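PDB 5DMH: 3-oxo-tetronate kinase from Cupriavidus necator, which catalyses the ATP-dependent phosphorylation of 3-oxo-tetronate (3-dehydro-erythronate) to its 4-phosphate. Local coordinates for residues A[288-293]-A[387-392]; A[297-302]-A[432-437]; A[311-316]-A[341-346]; A[372-377]-A[396-401]. One frame throughout, in Å; residues are numbered along the deposited sequence.

Contact 1: residues A[288-293]-A[387-392]. With ADP (adenosine-5'-diphosphate), chain C.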
# COMPACT_ATOMS: atom_id res chain seq x y z
N GLY A 288 5.18 17.31 -15.29
CA GLY A 288 4.75 16.06 -14.72
C GLY A 288 5.39 14.90 -15.47
O GLY A 288 6.04 15.08 -16.51
N VAL A 289 5.18 13.71 -14.92
CA VAL A 289 5.66 12.46 -15.48
C VAL A 289 4.85 11.29 -14.90
O VAL A 289 4.32 11.39 -13.78
CB VAL A 289 7.17 12.26 -15.18
CG1 VAL A 289 7.38 12.11 -13.66
CG2 VAL A 289 7.71 11.03 -15.94
N VAL A 290 4.77 10.19 -15.65
CA VAL A 290 4.16 8.94 -15.20
C VAL A 290 5.23 7.87 -15.29
O VAL A 290 5.87 7.76 -16.32
CB VAL A 290 2.96 8.54 -16.05
CG1 VAL A 290 2.22 7.36 -15.44
CG2 VAL A 290 2.01 9.72 -16.22
N LEU A 291 5.47 7.19 -14.17
CA LEU A 291 6.48 6.15 -14.04
C LEU A 291 5.80 4.85 -13.67
O LEU A 291 5.25 4.70 -12.55
CB LEU A 291 7.49 6.55 -12.97
CG LEU A 291 8.20 7.89 -13.17
CD1 LEU A 291 9.09 8.22 -11.98
CD2 LEU A 291 9.00 7.87 -14.48
N ALA A 292 5.83 3.88 -14.59
CA ALA A 292 5.04 2.66 -14.40
C ALA A 292 5.92 1.43 -14.32
O ALA A 292 6.56 1.04 -15.29
CB ALA A 292 4.01 2.51 -15.50
N GLY A 293 5.97 0.84 -13.13
CA GLY A 293 6.70 -0.38 -12.89
C GLY A 293 5.84 -1.58 -12.52
O GLY A 293 6.34 -2.68 -12.42
N ARG A 387 5.19 17.11 -10.56
CA ARG A 387 4.07 16.14 -10.44
C ARG A 387 4.54 14.76 -10.88
O ARG A 387 5.04 14.59 -11.99
CB ARG A 387 2.85 16.56 -11.27
CG ARG A 387 2.24 17.92 -10.90
CD ARG A 387 1.11 18.32 -11.85
NE ARG A 387 1.63 18.64 -13.17
CZ ARG A 387 1.07 18.33 -14.34
NH1 ARG A 387 1.68 18.69 -15.46
NH2 ARG A 387 -0.08 17.68 -14.41
N PHE A 388 4.35 13.78 -10.00
CA PHE A 388 4.77 12.40 -10.25
C PHE A 388 3.63 11.44 -10.02
O PHE A 388 3.12 11.33 -8.89
CB PHE A 388 5.91 12.04 -9.30
CG PHE A 388 7.12 12.92 -9.44
CD1 PHE A 388 7.15 14.19 -8.87
CD2 PHE A 388 8.26 12.46 -10.09
CE1 PHE A 388 8.28 14.98 -8.98
CE2 PHE A 388 9.38 13.25 -10.19
CZ PHE A 388 9.39 14.50 -9.65
N VAL A 389 3.25 10.71 -11.07
CA VAL A 389 2.31 9.59 -10.98
C VAL A 389 3.10 8.30 -11.13
O VAL A 389 3.77 8.11 -12.13
CB VAL A 389 1.24 9.67 -12.10
CG1 VAL A 389 0.30 8.48 -12.02
CG2 VAL A 389 0.48 10.98 -12.02
N VAL A 390 3.04 7.45 -10.12
CA VAL A 390 3.80 6.23 -10.05
C VAL A 390 2.86 5.04 -9.93
O VAL A 390 2.04 4.99 -9.03
CB VAL A 390 4.78 6.23 -8.87
CG1 VAL A 390 5.71 5.02 -8.97
CG2 VAL A 390 5.59 7.53 -8.78
N ALA A 391 3.01 4.07 -10.82
CA ALA A 391 2.20 2.87 -10.82
C ALA A 391 3.01 1.72 -10.26
O ALA A 391 4.04 1.37 -10.84
CB ALA A 391 1.73 2.55 -12.24
N GLY A 392 2.57 1.17 -9.13
CA GLY A 392 3.24 0.05 -8.52
C GLY A 392 3.72 0.34 -7.10
O GLY A 392 4.26 1.41 -6.81
PB ADP C . 2.27 -3.87 -8.00
O1B ADP C . 1.73 -2.64 -7.27
O2B ADP C . 1.50 -4.13 -9.28
O3B ADP C . 2.43 -5.09 -7.10
PA ADP C . 5.14 -3.32 -7.86
O1A ADP C . 5.84 -2.14 -8.41
O2A ADP C . 4.96 -3.51 -6.39
O3A ADP C . 3.71 -3.42 -8.62
O5' ADP C . 5.87 -4.67 -8.31
C5' ADP C . 6.14 -4.96 -9.68
C4' ADP C . 7.52 -5.61 -9.78
O4' ADP C . 7.66 -6.22 -11.05
C3' ADP C . 8.63 -4.58 -9.65
O3' ADP C . 9.77 -5.13 -8.95
C2' ADP C . 8.97 -4.30 -11.08
O2' ADP C . 10.24 -3.70 -11.24
C1' ADP C . 8.83 -5.68 -11.67
N9 ADP C . 8.66 -5.60 -13.12
C8 ADP C . 7.91 -4.70 -13.80
N7 ADP C . 8.03 -4.89 -15.13
C5 ADP C . 8.87 -5.94 -15.28
C6 ADP C . 9.44 -6.64 -16.43
N6 ADP C . 9.05 -6.25 -17.66
N1 ADP C . 10.26 -7.68 -16.20
C2 ADP C . 10.60 -8.07 -14.95
N3 ADP C . 10.15 -7.46 -13.83
C4 ADP C . 9.30 -6.40 -13.96
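Arg387 folds back over the neighbouring strand, and Gly288 CA sits over one face of its guanidinium, 4.1 Å from Arg387 NH1. A bend at chi3 (-70°) turns the chain this way. The polar end is held from outside the pair: NH1 bonds to Gly286 O and NH2 to Leu448 O of the C-terminal helix. Further along, Val289 CG1 approaches the Phe388 ring obliquely and touches CD2 at 3.7 Å. Phe388, Val289, Leu291 and Val390 share a face, on which Phe388 and Val390 meet helix 393-403. Val290 and Val389 lie side by side on the opposite face, next to helix 443-451, with their CG1 methyls 4.1 Å apart.

These are two adjacent parallel strands at the heart of the nucleotide-binding domain's sheet, running 15° apart. Val389 N gives a nearly straight bond to Val289 O (3.0 Å). Leu291 N follows with 2.8 Å to Val389 O, then Ala391 N bonds to Leu291 O, whereas the first link, Val289 N to Arg387 O, is weak. The last, Gly293 N to Ala391 O, joins the ends where both strands run out at the ADP. There Gly293 O comes within 2.9 Å of ADP C8. Gly392 occupies the N-cap position of helix 393-403, its CA lying 3.3 Å from ADP O1B.

Contact 2: residues A[297-302]-A[432-437]. With ADP (adenosine-5'-diphosphate), chain C.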
# COMPACT_ATOMS: atom_id res chain seq x y z
N ARG A 297 -2.74 -6.14 -14.72
CA ARG A 297 -3.68 -5.94 -15.78
C ARG A 297 -4.18 -4.51 -15.81
O ARG A 297 -4.27 -3.92 -16.89
CB ARG A 297 -4.86 -6.89 -15.60
CG ARG A 297 -4.55 -8.29 -16.05
CD ARG A 297 -5.81 -9.14 -15.94
NE ARG A 297 -5.49 -10.54 -15.70
CZ ARG A 297 -6.39 -11.46 -15.38
NH1 ARG A 297 -7.67 -11.13 -15.26
NH2 ARG A 297 -6.01 -12.72 -15.17
N ALA A 298 -4.46 -3.95 -14.64
CA ALA A 298 -4.92 -2.57 -14.56
C ALA A 298 -3.85 -1.61 -15.14
O ALA A 298 -4.16 -0.74 -15.96
CB ALA A 298 -5.21 -2.20 -13.14
N THR A 299 -2.60 -1.82 -14.76
CA THR A 299 -1.53 -0.96 -15.24
C THR A 299 -1.29 -1.18 -16.74
O THR A 299 -1.04 -0.22 -17.47
CB THR A 299 -0.21 -1.12 -14.44
OG1 THR A 299 -0.45 -0.90 -13.05
CG2 THR A 299 0.80 -0.13 -14.90
N ASN A 300 -1.38 -2.43 -17.21
CA ASN A 300 -1.29 -2.68 -18.66
C ASN A 300 -2.36 -1.90 -19.41
O ASN A 300 -2.09 -1.28 -20.46
CB ASN A 300 -1.29 -4.19 -18.99
CG ASN A 300 0.12 -4.80 -18.93
OD1 ASN A 300 0.88 -4.76 -19.90
ND2 ASN A 300 0.46 -5.37 -17.79
N GLY A 301 -3.57 -1.92 -18.87
CA GLY A 301 -4.67 -1.21 -19.48
C GLY A 301 -4.49 0.30 -19.46
O GLY A 301 -4.88 0.99 -20.41
N GLN A 302 -3.86 0.80 -18.40
CA GLN A 302 -3.59 2.25 -18.26
C GLN A 302 -2.53 2.73 -19.24
O GLN A 302 -2.66 3.80 -19.81
CB GLN A 302 -3.21 2.60 -16.81
CG GLN A 302 -4.43 2.56 -15.89
CD GLN A 302 -4.16 2.12 -14.47
OE1 GLN A 302 -3.04 1.76 -14.09
NE2 GLN A 302 -5.24 2.07 -13.68
N ALA A 432 1.07 10.88 -6.84
CA ALA A 432 -0.02 9.92 -6.80
C ALA A 432 0.65 8.57 -6.89
O ALA A 432 1.32 8.26 -7.87
CB ALA A 432 -1.01 10.12 -7.96
N LEU A 433 0.54 7.79 -5.82
CA LEU A 433 1.20 6.52 -5.69
C LEU A 433 0.13 5.44 -5.82
O LEU A 433 -0.59 5.14 -4.87
CB LEU A 433 1.90 6.41 -4.33
CG LEU A 433 2.89 7.55 -4.05
CD1 LEU A 433 3.63 7.36 -2.73
CD2 LEU A 433 3.88 7.74 -5.21
N LYS A 434 0.06 4.86 -7.01
CA LYS A 434 -1.02 3.95 -7.40
C LYS A 434 -0.64 2.49 -7.22
O LYS A 434 0.17 1.94 -7.95
CB LYS A 434 -1.39 4.20 -8.86
CG LYS A 434 -2.58 3.41 -9.39
CD LYS A 434 -2.43 3.21 -10.90
CE LYS A 434 -1.66 1.94 -11.19
NZ LYS A 434 -2.54 0.84 -11.61
N SER A 435 -1.24 1.83 -6.23
CA SER A 435 -1.12 0.38 -6.16
C SER A 435 -1.43 -0.24 -7.51
O SER A 435 -2.35 0.20 -8.22
CB SER A 435 -2.07 -0.16 -5.10
OG SER A 435 -1.71 -1.50 -4.79
N GLY A 436 -0.67 -1.25 -7.88
CA GLY A 436 -0.74 -1.79 -9.22
C GLY A 436 -2.12 -2.16 -9.71
O GLY A 436 -2.46 -1.91 -10.87
N ASN A 437 -2.94 -2.75 -8.84
CA ASN A 437 -4.25 -3.18 -9.24
C ASN A 437 -5.33 -2.07 -9.26
O ASN A 437 -6.48 -2.33 -9.65
CB ASN A 437 -4.72 -4.32 -8.32
CG ASN A 437 -3.95 -5.61 -8.54
OD1 ASN A 437 -3.65 -6.00 -9.67
ND2 ASN A 437 -3.64 -6.29 -7.46
PB ADP C . 2.27 -3.87 -8.00
O1B ADP C . 1.73 -2.64 -7.27
O2B ADP C . 1.50 -4.13 -9.28
O3B ADP C . 2.43 -5.09 -7.10
PA ADP C . 5.14 -3.32 -7.86
O1A ADP C . 5.84 -2.14 -8.41
O2A ADP C . 4.96 -3.51 -6.39
O3A ADP C . 3.71 -3.42 -8.62
O5' ADP C . 5.87 -4.67 -8.31
C5' ADP C . 6.14 -4.96 -9.68
C4' ADP C . 7.52 -5.61 -9.78
O4' ADP C . 7.66 -6.22 -11.05
C3' ADP C . 8.63 -4.58 -9.65
O3' ADP C . 9.77 -5.13 -8.95
C2' ADP C . 8.97 -4.30 -11.08
O2' ADP C . 10.24 -3.70 -11.24
C1' ADP C . 8.83 -5.68 -11.67
N9 ADP C . 8.66 -5.60 -13.12
C8 ADP C . 7.91 -4.70 -13.80
N7 ADP C . 8.03 -4.89 -15.13
C5 ADP C . 8.87 -5.94 -15.28
C6 ADP C . 9.44 -6.64 -16.43
N6 ADP C . 9.05 -6.25 -17.66
N1 ADP C . 10.26 -7.68 -16.20
C2 ADP C . 10.60 -8.07 -14.95
N3 ADP C . 10.15 -7.46 -13.83
C4 ADP C . 9.30 -6.40 -13.96
O HOH W 1 -4.96 -5.47 -12.14
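The flat amide of Gln302 meets Lys434 at its oxygen: Lys434 NZ lies in the carbonyl plane, on a lone pair of OE1, 2.7 Å away. At the nitrogen, NE2 bonds to Gly440 O and Phe438 O, so both ends of the amide are used and its rotation is fixed. The Gly436 carbonyl is approached differently, with Lys434 NZ 2.8 Å from Gly436 O but 53° out of the carbonyl plane. Thr299 OG1 adds a further oxygen at 3.1 Å from Lys434 NZ, and is itself bonded to Ser294 OG. Bends at chi3 and chi4 bring NZ round to the turn that follows its own strand, where Phe438 O joins Gln302 OE1, Thr299 OG1 and Gly436 O in holding it. It thus pins the turn whose Gly436 N bonds to ADP O1B at 2.8 Å. A water also links the segments, accepting from Ala298 N and donating to Asn437 OD1, while Ala298 CB rests 3.6 Å from Gly436 O. Thr299 and Lys434 both pack on Ala391 of strand 387-391, the sheet neighbour of strand 430-434. Phe443, at the start of helix 443-451, touches both Gln302 and Lys434, so the lysine is enclosed between helix 297-308, that helix and the sheet.

Contact 3: residues A[311-316]-A[341-346]. With ADP (adenosine-5'-diphosphate), chain C.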
# COMPACT_ATOMS: atom_id res chain seq x y z
N ARG A 311 -0.22 9.70 -26.63
CA ARG A 311 0.63 10.44 -25.70
C ARG A 311 2.04 9.86 -25.66
O ARG A 311 2.22 8.67 -25.82
CB ARG A 311 -0.02 10.47 -24.32
CG ARG A 311 -1.39 11.13 -24.33
CD ARG A 311 -2.00 11.27 -22.94
NE ARG A 311 -1.40 12.36 -22.18
CZ ARG A 311 -1.94 12.90 -21.08
NH1 ARG A 311 -3.09 12.44 -20.61
NH2 ARG A 311 -1.34 13.90 -20.44
N PRO A 312 3.05 10.73 -25.50
CA PRO A 312 4.45 10.27 -25.58
C PRO A 312 4.81 9.26 -24.51
O PRO A 312 4.43 9.43 -23.34
CB PRO A 312 5.27 11.55 -25.40
CG PRO A 312 4.33 12.63 -24.95
CD PRO A 312 2.92 12.09 -24.96
N ALA A 313 5.54 8.22 -24.91
CA ALA A 313 5.91 7.14 -24.00
C ALA A 313 7.22 6.48 -24.43
O ALA A 313 7.53 6.38 -25.62
CB ALA A 313 4.80 6.08 -23.94
N LEU A 314 7.97 6.01 -23.45
CA LEU A 314 9.15 5.22 -23.72
C LEU A 314 9.14 3.97 -22.87
O LEU A 314 9.00 4.05 -21.65
CB LEU A 314 10.41 6.02 -23.44
CG LEU A 314 11.71 5.26 -23.69
CD1 LEU A 314 11.79 4.82 -25.14
CD2 LEU A 314 12.90 6.14 -23.33
N ARG A 315 9.34 2.82 -23.50
CA ARG A 315 9.38 1.55 -22.79
C ARG A 315 10.81 1.17 -22.35
O ARG A 315 11.78 1.37 -23.08
CB ARG A 315 8.81 0.46 -23.69
CG ARG A 315 8.58 -0.84 -23.02
CD ARG A 315 7.91 -1.81 -23.94
NE ARG A 315 7.54 -3.02 -23.23
CZ ARG A 315 6.68 -3.93 -23.68
NH1 ARG A 315 6.09 -3.78 -24.86
NH2 ARG A 315 6.42 -5.01 -22.94
N ILE A 316 10.90 0.66 -21.13
CA ILE A 316 12.13 0.17 -20.52
C ILE A 316 12.26 -1.34 -20.73
O ILE A 316 11.37 -2.08 -20.34
CB ILE A 316 12.06 0.31 -18.97
CG1 ILE A 316 11.86 1.77 -18.55
CG2 ILE A 316 13.29 -0.30 -18.33
CD1 ILE A 316 12.69 2.72 -19.31
N PRO A 341 3.67 15.83 -20.21
CA PRO A 341 4.15 14.65 -19.49
C PRO A 341 4.32 13.46 -20.41
O PRO A 341 3.53 13.27 -21.34
CB PRO A 341 3.04 14.38 -18.45
CG PRO A 341 2.42 15.73 -18.27
CD PRO A 341 2.45 16.38 -19.61
N VAL A 342 5.35 12.69 -20.13
CA VAL A 342 5.59 11.43 -20.77
C VAL A 342 5.37 10.29 -19.78
O VAL A 342 5.40 10.48 -18.56
CB VAL A 342 7.02 11.31 -21.35
CG1 VAL A 342 7.35 12.52 -22.23
CG2 VAL A 342 8.06 11.12 -20.26
N LEU A 343 5.19 9.10 -20.35
CA LEU A 343 5.10 7.84 -19.64
C LEU A 343 6.38 7.05 -19.87
O LEU A 343 6.76 6.83 -21.04
CB LEU A 343 3.91 7.04 -20.19
CG LEU A 343 3.82 5.59 -19.70
CD1 LEU A 343 3.57 5.47 -18.21
CD2 LEU A 343 2.75 4.86 -20.48
N ILE A 344 7.06 6.70 -18.79
CA ILE A 344 8.17 5.75 -18.84
C ILE A 344 7.69 4.48 -18.18
O ILE A 344 7.25 4.52 -17.02
CB ILE A 344 9.41 6.31 -18.13
CG1 ILE A 344 9.72 7.73 -18.61
CG2 ILE A 344 10.61 5.38 -18.28
CD1 ILE A 344 10.18 7.84 -20.07
N TYR A 345 7.78 3.35 -18.88
CA TYR A 345 7.12 2.14 -18.41
C TYR A 345 7.87 0.87 -18.71
O TYR A 345 8.47 0.74 -19.76
CB TYR A 345 5.68 2.01 -18.97
CG TYR A 345 5.56 1.68 -20.46
CD1 TYR A 345 5.71 2.67 -21.41
CD2 TYR A 345 5.32 0.39 -20.89
CE1 TYR A 345 5.59 2.40 -22.77
CE2 TYR A 345 5.21 0.09 -22.24
CZ TYR A 345 5.36 1.10 -23.17
OH TYR A 345 5.23 0.83 -24.51
N ALA A 346 7.84 -0.05 -17.76
CA ALA A 346 8.36 -1.39 -17.97
C ALA A 346 7.20 -2.38 -18.09
O ALA A 346 7.40 -3.54 -18.45
CB ALA A 346 9.25 -1.78 -16.82
PB ADP C . 2.27 -3.87 -8.00
O1B ADP C . 1.73 -2.64 -7.27
O2B ADP C . 1.50 -4.13 -9.28
O3B ADP C . 2.43 -5.09 -7.10
PA ADP C . 5.14 -3.32 -7.86
O1A ADP C . 5.84 -2.14 -8.41
O2A ADP C . 4.96 -3.51 -6.39
O3A ADP C . 3.71 -3.42 -8.62
O5' ADP C . 5.87 -4.67 -8.31
C5' ADP C . 6.14 -4.96 -9.68
C4' ADP C . 7.52 -5.61 -9.78
O4' ADP C . 7.66 -6.22 -11.05
C3' ADP C . 8.63 -4.58 -9.65
O3' ADP C . 9.77 -5.13 -8.95
C2' ADP C . 8.97 -4.30 -11.08
O2' ADP C . 10.24 -3.70 -11.24
C1' ADP C . 8.83 -5.68 -11.67
N9 ADP C . 8.66 -5.60 -13.12
C8 ADP C . 7.91 -4.70 -13.80
N7 ADP C . 8.03 -4.89 -15.13
C5 ADP C . 8.87 -5.94 -15.28
C6 ADP C . 9.44 -6.64 -16.43
N6 ADP C . 9.05 -6.25 -17.66
N1 ADP C . 10.26 -7.68 -16.20
C2 ADP C . 10.60 -8.07 -14.95
N3 ADP C . 10.15 -7.46 -13.83
C4 ADP C . 9.30 -6.40 -13.96
O HOH W 2 1.14 13.81 -22.27
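Pro312 O is gripped from two sources: Leu343 N bonds to it across the strands at 3.1 Å, and Trp306 NE1 of the preceding helix bonds to it as well. Val342 CA adds a weaker CA-H...O contact. The two segments form the outermost parallel pair at one edge of the nucleotide-binding domain's sheet, with strand 313-315 last in order. Leu314 N to Leu343 O, Tyr345 N to Leu314 O and Ile316 N to Tyr345 O continue the backbone pairing; the last is 2.8 Å.

On the face of Ala313, Leu343 and Arg315, the main side-chain contact is with the Tyr345 ring. With CG between the backbone N and the carbonyl carbon (chi1 72°), the ring leans across to the edge strand. There Arg315 CB lies over one face of it, offset toward the rim, in a CH-pi contact with the centroid at 4.0 Å. Ala313 CB meets the ring's edge at CE1. Arg315 runs extended past the ring, its guanidinium plane turned 33° from the ring plane, and NH2 reaches Ser348 OG and makes a salt bridge with Glu352. On the opposite face Ile344 touches two residues: its CD1 meets Leu314 CB and its CG2 meets Ile316 CD1 at 3.5 Å, with helix 327-336 over them. At the start of the pair, a water accepts from Arg311 NE and donates to Pro341 O. At the other end, Ala346 O takes a bond from the adenine, ADP N6, at 3.3 Å.

Contact 4: residues A[372-377]-A[396-401]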
# COMPACT_ATOMS: atom_id res chain seq x y z
N CYS A 372 15.86 1.94 -12.19
CA CYS A 372 15.82 2.76 -13.40
C CYS A 372 14.78 3.85 -13.27
O CYS A 372 15.06 5.05 -13.47
CB CYS A 372 15.53 1.88 -14.61
SG CYS A 372 15.43 2.79 -16.16
N LEU A 373 13.58 3.45 -12.86
CA LEU A 373 12.49 4.40 -12.70
C LEU A 373 12.82 5.39 -11.60
O LEU A 373 12.47 6.59 -11.70
CB LEU A 373 11.16 3.64 -12.44
CG LEU A 373 10.62 2.88 -13.64
CD1 LEU A 373 9.44 1.97 -13.23
CD2 LEU A 373 10.23 3.78 -14.79
N ALA A 374 13.49 4.92 -10.54
CA ALA A 374 13.86 5.79 -9.44
C ALA A 374 14.92 6.82 -9.91
O ALA A 374 14.87 8.00 -9.54
CB ALA A 374 14.37 4.97 -8.27
N THR A 375 15.88 6.37 -10.70
CA THR A 375 16.88 7.28 -11.29
C THR A 375 16.20 8.34 -12.20
O THR A 375 16.49 9.54 -12.12
CB THR A 375 17.91 6.51 -12.12
OG1 THR A 375 18.66 5.66 -11.26
CG2 THR A 375 18.84 7.48 -12.89
N VAL A 376 15.27 7.90 -13.03
CA VAL A 376 14.54 8.84 -13.87
C VAL A 376 13.81 9.86 -12.98
O VAL A 376 13.92 11.05 -13.20
CB VAL A 376 13.55 8.16 -14.79
CG1 VAL A 376 12.67 9.19 -15.46
CG2 VAL A 376 14.30 7.32 -15.82
N ALA A 377 13.14 9.41 -11.93
CA ALA A 377 12.49 10.36 -11.03
C ALA A 377 13.46 11.37 -10.40
O ALA A 377 13.19 12.58 -10.34
CB ALA A 377 11.73 9.61 -9.96
N SER A 396 6.82 2.58 -6.30
CA SER A 396 6.64 3.83 -5.55
C SER A 396 7.65 3.97 -4.41
O SER A 396 8.15 5.07 -4.14
CB SER A 396 5.23 3.93 -4.99
OG SER A 396 4.28 4.05 -6.02
N GLY A 397 7.94 2.85 -3.75
CA GLY A 397 8.95 2.83 -2.70
C GLY A 397 10.29 3.29 -3.24
O GLY A 397 10.96 4.17 -2.63
N ALA A 398 10.70 2.72 -4.38
CA ALA A 398 11.97 3.09 -5.00
C ALA A 398 11.99 4.56 -5.41
O ALA A 398 12.92 5.30 -5.08
CB ALA A 398 12.29 2.21 -6.18
N VAL A 399 10.95 4.98 -6.12
CA VAL A 399 10.89 6.33 -6.61
C VAL A 399 10.88 7.38 -5.51
O VAL A 399 11.63 8.34 -5.55
CB VAL A 399 9.67 6.52 -7.51
CG1 VAL A 399 9.38 8.00 -7.71
CG2 VAL A 399 9.88 5.78 -8.79
N VAL A 400 10.04 7.18 -4.49
CA VAL A 400 9.88 8.17 -3.46
C VAL A 400 11.13 8.25 -2.59
O VAL A 400 11.54 9.34 -2.15
CB VAL A 400 8.61 7.86 -2.63
CG1 VAL A 400 8.50 8.77 -1.42
CG2 VAL A 400 7.39 8.02 -3.52
N GLN A 401 11.78 7.12 -2.37
CA GLN A 401 13.05 7.15 -1.66
C GLN A 401 14.11 7.91 -2.49
O GLN A 401 14.90 8.68 -1.92
CB GLN A 401 13.51 5.74 -1.29
CG GLN A 401 12.71 5.16 -0.08
CD GLN A 401 13.09 3.71 0.28
OE1 GLN A 401 13.49 2.92 -0.58
NE2 GLN A 401 12.98 3.37 1.55
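Both methyls of Val399 touch the facing helix, at Leu373, Ala374 and Ala377. The two helices pack on one side of the sheet in this alpha/beta nucleotide-binding domain, running roughly the same way with their short axes 8.0 Å apart and crossing at -31°. Starting at Val399 CB, the atom itself stands back, more than 4 Å from the other segment, and the branches do the touching. CG1, anti to the backbone N (chi1 164°), reaches Ala377 CB at 3.6 Å. CG2, beside the backbone N, drops onto the helix backbone instead, 4.0 Å from Ala374 CA and equally far from Leu373 O. Leu373 CB is a looser neighbour of that same methyl.

The small side chain of Ala374 goes with a close approach of the backbones: the CA atoms of Ala374 and Val399 are 4.1 Å apart. Toward the sheet, Leu291 touches both Val399 and Ala377, filling the floor beneath the helix pair. Helix 327-336 meets helix 362-382 through Val376, and Phe41 of helix 41-53 touches Ser396, Val400 and Gln401. Leu373 also touches Thr395, which bonds to ADP, so the packing of the helices continues up to the nucleotide pocket. Ala374 CB also sits 4.0 Å from Ala398 CB and closer still, 3.5 Å, to Ala398 O.

In the fold
All four contacts belong to the nucleotide-binding C-terminal domain. Contacts 1, 2 and 3 share its sheet, whose parallel strands come in the order 430-434, 387-391, 288-292, 343-345, 313-315, with contact 1 in the middle. Its centre is about 10 Å from those of contacts 2 and 3 and 9 Å from contact 4, which lays two helices on the sheet. Along the chain, contact 3 is nested within the loop closed by contact 1 and precedes contact 4, whereas contacts 1 and 2 interleave. Contacts 1 to 3 each touch ADP, so strands distant in sequence bring diphosphate- and adenine-binding residues together at the C-terminal ends of the strands.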